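Local atomic coordinates of probable dipeptidase (Pseudomonas aeruginosa, PDB entry 3B40), a protein that probably hydrolyses dipeptides as a metal-dependent enzyme of the membrane dipeptidase family (peptidase family M19). Residues P268-L282 / I326-L338. The protein carries 11 engineered substitutions. Numbering follows the deposited sequence.
Sequences PAYLRPLSKPTLDKL and ILEEEPKAGLKEL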
ATOM      1  N   PRO A 268      10.306   0.025   5.381  1.00 15.48           N
ATOM      2  CA  PRO A 268      11.628   0.496   5.838  1.00 15.39           C
ATOM      3  C   PRO A 268      12.515   1.116   4.740  1.00 15.74           C
ATOM      4  O   PRO A 268      13.021   2.234   4.917  1.00 15.52           O
ATOM      5  CB  PRO A 268      12.270  -0.751   6.473  1.00 16.13           C
ATOM      6  CG  PRO A 268      11.319  -1.839   6.357  1.00 14.39           C
ATOM      7  CD  PRO A 268       9.986  -1.312   5.912  1.00 16.13           C
ATOM      8  N   ALA A 269      12.682   0.430   3.612  1.00 15.04           N
ATOM      9  CA  ALA A 269      13.558   0.943   2.537  1.00 16.10           C
ATOM     10  C   ALA A 269      13.063   2.194   1.816  1.00 15.80           C
ATOM     11  O   ALA A 269      13.821   2.787   1.028  1.00 16.02           O
ATOM     12  CB  ALA A 269      13.881  -0.166   1.493  1.00 15.03           C
ATOM     13  N   TYR A 270      11.814   2.596   2.048  1.00 15.84           N
ATOM     14  CA  TYR A 270      11.307   3.821   1.444  1.00 15.17           C
ATOM     15  C   TYR A 270      11.505   4.973   2.435  1.00 15.41           C
ATOM     16  O   TYR A 270      11.217   6.144   2.101  1.00 13.73           O
ATOM     17  CB  TYR A 270       9.807   3.767   1.105  1.00 16.06           C
ATOM     18  CG  TYR A 270       9.241   2.664   0.200  1.00 16.09           C
ATOM     19  CD1 TYR A 270      10.048   1.872  -0.623  1.00 14.99           C
ATOM     20  CD2 TYR A 270       7.846   2.448   0.169  1.00 17.53           C
ATOM     21  CE1 TYR A 270       9.473   0.849  -1.425  1.00 15.87           C
ATOM     22  CE2 TYR A 270       7.260   1.450  -0.642  1.00 16.69           C
ATOM     23  CZ  TYR A 270       8.081   0.655  -1.414  1.00 17.21           C
ATOM     24  OH  TYR A 270       7.489  -0.306  -2.195  1.00 17.25           O
ATOM     25  N   LEU A 271      11.995   4.642   3.638  1.00 14.09           N
ATOM     26  CA  LEU A 271      12.116   5.602   4.740  1.00 14.71           C
ATOM     27  C   LEU A 271      13.558   5.904   5.124  1.00 15.46           C
ATOM     28  O   LEU A 271      13.862   6.995   5.594  1.00 16.25           O
ATOM     29  CB  LEU A 271      11.362   5.106   5.982  1.00 14.35           C
ATOM     30  CG  LEU A 271       9.846   4.943   5.871  1.00 12.48           C
ATOM     31  CD1 LEU A 271       9.319   4.134   7.080  1.00 12.72           C
ATOM     32  CD2 LEU A 271       9.138   6.297   5.735  1.00 14.44           C
ATOM     33  N   ARG A 272      14.424   4.908   4.970  1.00 15.70           N
ATOM     34  CA  ARG A 272      15.858   5.074   5.175  1.00 16.54           C
ATOM     35  C   ARG A 272      16.640   4.603   3.934  1.00 16.15           C
ATOM     36  O   ARG A 272      16.450   3.462   3.511  1.00 16.19           O
ATOM     37  CB  ARG A 272      16.296   4.246   6.376  1.00 15.96           C
ATOM     38  CG  ARG A 272      17.781   4.359   6.671  1.00 19.50           C
ATOM     39  CD  ARG A 272      18.215   3.367   7.739  1.00 17.32           C
ATOM     40  NE  ARG A 272      17.788   3.788   9.060  1.00 21.16           N
ATOM     41  CZ  ARG A 272      17.981   3.073  10.161  1.00 22.32           C
ATOM     42  NH1 ARG A 272      18.596   1.906  10.071  1.00 22.90           N
ATOM     43  NH2 ARG A 272      17.544   3.515  11.347  1.00 23.24           N
ATOM     44  N   PRO A 273      17.522   5.466   3.372  1.00 16.55           N
ATOM     45  CA  PRO A 273      18.405   5.070   2.261  1.00 17.48           C
ATOM     46  C   PRO A 273      19.319   3.893   2.669  1.00 18.15           C
ATOM     47  O   PRO A 273      19.761   3.842   3.803  1.00 19.32           O
ATOM     48  CB  PRO A 273      19.256   6.325   1.988  1.00 17.49           C
ATOM     49  CG  PRO A 273      18.595   7.449   2.713  1.00 18.17           C
ATOM     50  CD  PRO A 273      17.693   6.881   3.763  1.00 16.63           C
ATOM     51  N   LEU A 274      19.579   2.961   1.759  1.00 18.53           N
ATOM     52  CA  LEU A 274      20.402   1.794   2.069  1.00 19.23           C
ATOM     53  C   LEU A 274      21.781   2.212   2.569  1.00 19.90           C
ATOM     54  O   LEU A 274      22.416   3.117   2.002  1.00 20.32           O
ATOM     55  CB  LEU A 274      20.549   0.892   0.838  1.00 18.98           C
ATOM     56  CG  LEU A 274      19.272   0.244   0.270  1.00 19.09           C
ATOM     57  CD1 LEU A 274      19.593  -0.529  -1.016  1.00 18.73           C
ATOM     58  CD2 LEU A 274      18.563  -0.672   1.255  1.00 19.06           C
ATOM     59  N   SER A 275      22.218   1.575   3.655  1.00 20.77           N
ATOM     60  CA  SER A 275      23.538   1.815   4.249  1.00 21.36           C
ATOM     61  C   SER A 275      24.649   1.371   3.309  1.00 21.99           C
ATOM     62  O   SER A 275      24.441   0.498   2.461  1.00 22.59           O
ATOM     63  CB  SER A 275      23.669   1.081   5.578  1.00 20.88           C
ATOM     64  OG  SER A 275      23.594  -0.320   5.383  1.00 21.10           O
ATOM     65  N   LYS A 276      25.829   1.972   3.462  1.00 23.05           N
ATOM     66  CA  LYS A 276      26.974   1.654   2.592  1.00 24.24           C
ATOM     67  C   LYS A 276      27.347   0.164   2.529  1.00 24.36           C
ATOM     68  O   LYS A 276      27.612  -0.358   1.428  1.00 24.02           O
ATOM     69  CB  LYS A 276      28.198   2.537   2.915  1.00 24.34           C
ATOM     70  CG  LYS A 276      29.258   2.541   1.817  1.00 26.73           C
ATOM     71  CD  LYS A 276      28.628   2.879   0.463  1.00 29.57           C
ATOM     72  CE  LYS A 276      29.634   3.523  -0.497  1.00 30.57           C
ATOM     73  NZ  LYS A 276      30.435   2.515  -1.227  1.00 32.68           N
ATOM     74  N   PRO A 277      27.371  -0.544   3.697  1.00 24.63           N
ATOM     75  CA  PRO A 277      27.668  -1.991   3.604  1.00 24.58           C
ATOM     76  C   PRO A 277      26.734  -2.776   2.685  1.00 24.61           C
ATOM     77  O   PRO A 277      27.151  -3.766   2.068  1.00 24.63           O
ATOM     78  CB  PRO A 277      27.528  -2.478   5.057  1.00 24.62           C
ATOM     79  CG  PRO A 277      27.861  -1.257   5.876  1.00 24.68           C
ATOM     80  CD  PRO A 277      27.215  -0.118   5.104  1.00 24.77           C
ATOM     81  N   THR A 278      25.480  -2.344   2.601  1.00 24.23           N
ATOM     82  CA  THR A 278      24.490  -3.013   1.765  1.00 23.78           C
ATOM     83  C   THR A 278      24.746  -2.623   0.300  1.00 23.59           C
ATOM     84  O   THR A 278      24.761  -3.483  -0.569  1.00 22.71           O
ATOM     85  CB  THR A 278      23.043  -2.670   2.210  1.00 23.81           C
ATOM     86  OG1 THR A 278      22.779  -3.264   3.492  1.00 26.12           O
ATOM     87  CG2 THR A 278      22.011  -3.180   1.216  1.00 22.31           C
ATOM     88  N   LEU A 279      24.958  -1.327   0.050  1.00 23.63           N
ATOM     89  CA  LEU A 279      25.334  -0.833  -1.282  1.00 23.68           C
ATOM     90  C   LEU A 279      26.586  -1.515  -1.835  1.00 24.31           C
ATOM     91  O   LEU A 279      26.612  -1.911  -2.993  1.00 24.53           O
ATOM     92  CB  LEU A 279      25.501   0.696  -1.294  1.00 23.49           C
ATOM     93  CG  LEU A 279      24.259   1.530  -0.924  1.00 23.62           C
ATOM     94  CD1 LEU A 279      24.580   3.007  -0.902  1.00 23.91           C
ATOM     95  CD2 LEU A 279      23.100   1.240  -1.869  1.00 23.56           C
ATOM     96  N   ASP A 280      27.614  -1.650  -0.999  1.00 25.02           N
ATOM     97  CA  ASP A 280      28.826  -2.398  -1.352  1.00 25.40           C
ATOM     98  C   ASP A 280      28.504  -3.838  -1.759  1.00 24.98           C
ATOM     99  O   ASP A 280      28.950  -4.320  -2.797  1.00 25.00           O
ATOM    100  CB  ASP A 280      29.809  -2.381  -0.184  1.00 26.59           C
ATOM    101  CG  ASP A 280      30.474  -1.035   0.004  1.00 28.57           C
ATOM    102  OD1 ASP A 280      30.440  -0.207  -0.934  1.00 32.42           O
ATOM    103  OD2 ASP A 280      31.045  -0.804   1.094  1.00 33.52           O
ATOM    104  N   LYS A 281      27.690  -4.511  -0.955  1.00 24.82           N
ATOM    105  CA  LYS A 281      27.221  -5.856  -1.292  1.00 23.70           C
ATOM    106  C   LYS A 281      26.480  -5.898  -2.638  1.00 23.55           C
ATOM    107  O   LYS A 281      26.726  -6.781  -3.479  1.00 22.43           O
ATOM    108  CB  LYS A 281      26.324  -6.387  -0.171  1.00 23.45           C
ATOM    109  CG  LYS A 281      27.091  -6.848   1.065  1.00 26.27           C
ATOM    110  CD  LYS A 281      26.148  -7.507   2.054  1.00 28.62           C
ATOM    111  CE  LYS A 281      26.514  -7.199   3.503  1.00 32.06           C
ATOM    112  NZ  LYS A 281      25.293  -7.359   4.385  1.00 35.59           N
ATOM    113  N   LEU A 282      25.557  -4.954  -2.848  1.00 22.95           N
ATOM    114  CA  LEU A 282      24.834  -4.919  -4.121  1.00 22.84           C
ATOM    115  C   LEU A 282      25.775  -4.685  -5.295  1.00 23.01           C
ATOM    116  O   LEU A 282      25.646  -5.349  -6.318  1.00 23.37           O
ATOM    117  CB  LEU A 282      23.734  -3.861  -4.115  1.00 23.11           C
ATOM    118  CG  LEU A 282      22.581  -4.154  -3.175  1.00 21.94           C
ATOM    119  CD1 LEU A 282      21.801  -2.904  -2.881  1.00 20.73           C
ATOM    120  CD2 LEU A 282      21.679  -5.293  -3.721  1.00 22.61           C
ATOM    121  N   ILE A 326      20.397  -9.929   0.149  1.00 23.21           N
ATOM    122  CA  ILE A 326      21.216  -8.799   0.582  1.00 22.47           C
ATOM    123  C   ILE A 326      20.350  -7.709   1.214  1.00 23.06           C
ATOM    124  O   ILE A 326      20.738  -7.103   2.231  1.00 22.33           O
ATOM    125  CB  ILE A 326      22.056  -8.220  -0.627  1.00 22.91           C
ATOM    126  CG1 ILE A 326      23.222  -9.173  -0.978  1.00 22.68           C
ATOM    127  CG2 ILE A 326      22.569  -6.832  -0.319  1.00 22.88           C
ATOM    128  CD1 ILE A 326      23.799  -9.055  -2.382  1.00 21.38           C
ATOM    129  N   LEU A 327      19.177  -7.459   0.614  1.00 23.31           N
ATOM    130  CA  LEU A 327      18.234  -6.461   1.123  1.00 22.92           C
ATOM    131  C   LEU A 327      17.705  -6.875   2.487  1.00 24.14           C
ATOM    132  O   LEU A 327      17.529  -6.024   3.382  1.00 23.08           O
ATOM    133  CB  LEU A 327      17.069  -6.253   0.148  1.00 22.71           C
ATOM    134  CG  LEU A 327      17.402  -5.571  -1.186  1.00 21.69           C
ATOM    135  CD1 LEU A 327      16.135  -5.331  -1.977  1.00 21.98           C
ATOM    136  CD2 LEU A 327      18.157  -4.254  -1.010  1.00 19.61           C
ATOM    137  N   GLU A 328      17.473  -8.187   2.650  1.00 25.13           N
ATOM    138  CA  GLU A 328      17.004  -8.748   3.914  1.00 26.53           C
ATOM    139  C   GLU A 328      17.973  -8.466   5.067  1.00 26.33           C
ATOM    140  O   GLU A 328      17.551  -8.418   6.216  1.00 27.00           O
ATOM    141  CB  GLU A 328      16.694 -10.254   3.787  1.00 27.31           C
ATOM    142  CG  GLU A 328      15.188 -10.564   3.625  1.00 31.80           C
ATOM    143  CD  GLU A 328      14.814 -11.207   2.274  1.00 38.99           C
ATOM    144  OE1 GLU A 328      15.510 -12.174   1.862  1.00 40.97           O
ATOM    145  OE2 GLU A 328      13.800 -10.769   1.638  1.00 40.74           O
ATOM    146  N   GLU A 329      19.246  -8.215   4.755  1.00 25.92           N
ATOM    147  CA  GLU A 329      20.276  -7.962   5.775  1.00 26.20           C
ATOM    148  C   GLU A 329      20.414  -6.491   6.168  1.00 25.07           C
ATOM    149  O   GLU A 329      21.119  -6.164   7.138  1.00 24.72           O
ATOM    150  CB  GLU A 329      21.655  -8.452   5.311  1.00 25.76           C
ATOM    151  CG  GLU A 329      21.796  -9.943   5.036  1.00 28.12           C
ATOM    152  CD  GLU A 329      23.189 -10.290   4.465  1.00 29.91           C
ATOM    153  OE1 GLU A 329      24.179 -10.217   5.238  1.00 36.18           O
ATOM    154  OE2 GLU A 329      23.306 -10.634   3.256  1.00 33.43           O
ATOM    155  N   GLU A 330      19.800  -5.596   5.395  1.00 23.65           N
ATOM    156  CA  GLU A 330      19.827  -4.176   5.730  1.00 22.63           C
ATOM    157  C   GLU A 330      19.165  -4.001   7.093  1.00 22.11           C
ATOM    158  O   GLU A 330      18.016  -4.433   7.271  1.00 21.58           O
ATOM    159  CB  GLU A 330      19.075  -3.351   4.667  1.00 22.03           C
ATOM    160  CG  GLU A 330      18.942  -1.844   4.989  1.00 22.48           C
ATOM    161  CD  GLU A 330      20.245  -1.061   5.000  1.00 23.51           C
ATOM    162  OE1 GLU A 330      21.348  -1.658   4.919  1.00 25.53           O
ATOM    163  OE2 GLU A 330      20.177   0.182   5.106  1.00 24.42           O
ATOM    164  N   PRO A 331      19.893  -3.431   8.077  1.00 21.75           N
ATOM    165  CA  PRO A 331      19.217  -3.071   9.343  1.00 21.25           C
ATOM    166  C   PRO A 331      17.920  -2.272   9.075  1.00 21.28           C
ATOM    167  O   PRO A 331      17.953  -1.313   8.316  1.00 21.45           O
ATOM    168  CB  PRO A 331      20.259  -2.192  10.059  1.00 21.17           C
ATOM    169  CG  PRO A 331      21.598  -2.803   9.587  1.00 21.99           C
ATOM    170  CD  PRO A 331      21.339  -3.120   8.108  1.00 21.83           C
ATOM    171  N   LYS A 332      16.806  -2.654   9.706  1.00 20.64           N
ATOM    172  CA  LYS A 332      15.496  -1.992   9.469  1.00 20.60           C
ATOM    173  C   LYS A 332      15.383  -0.575  10.027  1.00 20.05           C
ATOM    174  O   LYS A 332      15.705  -0.335  11.207  1.00 19.09           O
ATOM    175  CB  LYS A 332      14.368  -2.780  10.138  1.00 20.61           C
ATOM    176  CG  LYS A 332      13.534  -3.737   9.291  1.00 21.41           C
ATOM    177  CD  LYS A 332      12.510  -4.409  10.224  1.00 21.97           C
ATOM    178  CE  LYS A 332      11.686  -5.503   9.538  1.00 24.38           C
ATOM    179  NZ  LYS A 332      12.257  -5.940   8.229  1.00 25.81           N
ATOM    180  N   ALA A 333      14.850   0.332   9.195  1.00 18.84           N
ATOM    181  CA  ALA A 333      14.343   1.638   9.635  1.00 18.70           C
ATOM    182  C   ALA A 333      13.385   1.466  10.801  1.00 17.93           C
ATOM    183  O   ALA A 333      12.786   0.401  10.960  1.00 17.66           O
ATOM    184  CB  ALA A 333      13.609   2.386   8.449  1.00 17.96           C
ATOM    185  N   GLY A 334      13.227   2.514  11.605  1.00 18.01           N
ATOM    186  CA  GLY A 334      12.402   2.426  12.811  1.00 17.29           C
ATOM    187  C   GLY A 334      11.282   3.445  12.859  1.00 17.78           C
ATOM    188  O   GLY A 334      10.953   4.077  11.861  1.00 17.95           O
ATOM    189  N   LEU A 335      10.703   3.614  14.045  1.00 17.33           N
ATOM    190  CA  LEU A 335       9.649   4.589  14.265  1.00 17.33           C
ATOM    191  C   LEU A 335      10.144   6.012  14.054  1.00 16.53           C
ATOM    192  O   LEU A 335       9.367   6.873  13.662  1.00 16.81           O
ATOM    193  CB  LEU A 335       9.028   4.440  15.677  1.00 16.08           C
ATOM    194  CG  LEU A 335       8.189   3.161  15.914  1.00 17.18           C
ATOM    195  CD1 LEU A 335       7.899   2.940  17.394  1.00 18.47           C
ATOM    196  CD2 LEU A 335       6.894   3.125  15.081  1.00 18.41           C
ATOM    197  N   LYS A 336      11.425   6.266  14.278  1.00 16.44           N
ATOM    198  CA  LYS A 336      11.949   7.615  14.069  1.00 18.39           C
ATOM    199  C   LYS A 336      11.716   8.038  12.618  1.00 17.11           C
ATOM    200  O   LYS A 336      11.182   9.110  12.358  1.00 18.03           O
ATOM    201  CB  LYS A 336      13.449   7.695  14.385  1.00 19.17           C
ATOM    202  CG  LYS A 336      14.083   9.085  14.048  1.00 19.71           C
ATOM    203  CD  LYS A 336      15.599   9.091  14.211  1.00 20.41           C
ATOM    204  CE  LYS A 336      16.204  10.481  13.899  1.00 21.95           C
ATOM    205  NZ  LYS A 336      15.904  10.887  12.465  1.00 25.15           N
ATOM    206  N   GLU A 337      12.129   7.183  11.691  1.00 16.79           N
ATOM    207  CA  GLU A 337      12.000   7.435  10.243  1.00 16.50           C
ATOM    208  C   GLU A 337      10.552   7.505   9.771  1.00 16.33           C
ATOM    209  O   GLU A 337      10.185   8.372   8.982  1.00 16.58           O
ATOM    210  CB  GLU A 337      12.746   6.356   9.472  1.00 17.11           C
ATOM    211  CG  GLU A 337      14.272   6.515   9.546  1.00 19.27           C
ATOM    212  CD  GLU A 337      14.936   5.795  10.703  1.00 23.07           C
ATOM    213  OE1 GLU A 337      14.247   5.238  11.583  1.00 24.73           O
ATOM    214  OE2 GLU A 337      16.191   5.777  10.715  1.00 28.55           O
ATOM    215  N   LEU A 338       9.724   6.593  10.267  1.00 15.57           N
ATOM    216  CA  LEU A 338       8.329   6.640   9.928  1.00 15.15           C
ATOM    217  C   LEU A 338       7.730   7.999  10.295  1.00 14.86           C
ATOM    218  O   LEU A 338       7.009   8.590   9.496  1.00 15.13           O
ATOM    219  CB  LEU A 338       7.547   5.503  10.610  1.00 14.12           C
ATOM    220  CG  LEU A 338       6.053   5.556  10.286  1.00 14.39           C
ATOM    221  CD1 LEU A 338       5.743   5.590   8.774  1.00 12.91           C
ATOM    222  CD2 LEU A 338       5.288   4.432  10.997  1.00 14.85           C
TER
HETATM  223  O   HOH W   1      17.169   1.141   4.813  1.00 15.57           O
HETATM  224  O   HOH W   2      15.878   1.552  13.088  1.00 28.86           O
HETATM  225  O   HOH W   3      20.087   0.733   7.816  1.00 30.09           O
HETATM  226  O   HOH W   4      22.853  -5.897   3.332  1.00 31.73           O
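E330 reaches from its loop to S275 and T278 at the start of helix 276-288. Its CB lies beside T278 OG1 at 3.9 Å. E330 CG, anti to the backbone N (chi1 175°), packs on L274 CD2 at 3.9 Å; this torsion, with the bend at chi2, carries the carboxylate across to S275 and T278. E330 OE1 takes S275 OG on its syn lone pair at 2.7 Å. T278 OG1 bonds E330 OE1 from the anti side, tilted from the carboxylate plane, at 2.6 Å. E330 OE2 accepts S275 N at 2.9 Å, syn but again out of plane. Short hydroxyl side chains suit these places, since each brings a polar group to the acid close to its own backbone. S275 is the N-cap residue, so the glutamate sits where the helix dipole would probably favour a negative charge.

In the TIM-barrel fold of the M19 family, the two segments join the loops and helices that follow strand 261-265 and precede strand 354-357, its parallel neighbour. One face of the R272 guanidinium is covered by A333 CA, over its centre. In its plane, NE (3.0 Å, bent to 137°) and NH2 (2.7 Å) hydrogen-bond E337 OE2 side-on in a salt bridge. Both arrive from one face of the carboxylate, turned 62° from the guanidinium. E337 OE1 accepts G334 N, the half of a capping box that a glycine N-cap can make. At the far end, branched I326 wedges CG2 between K281 CB and L282 CD2, 3.8 Å from each.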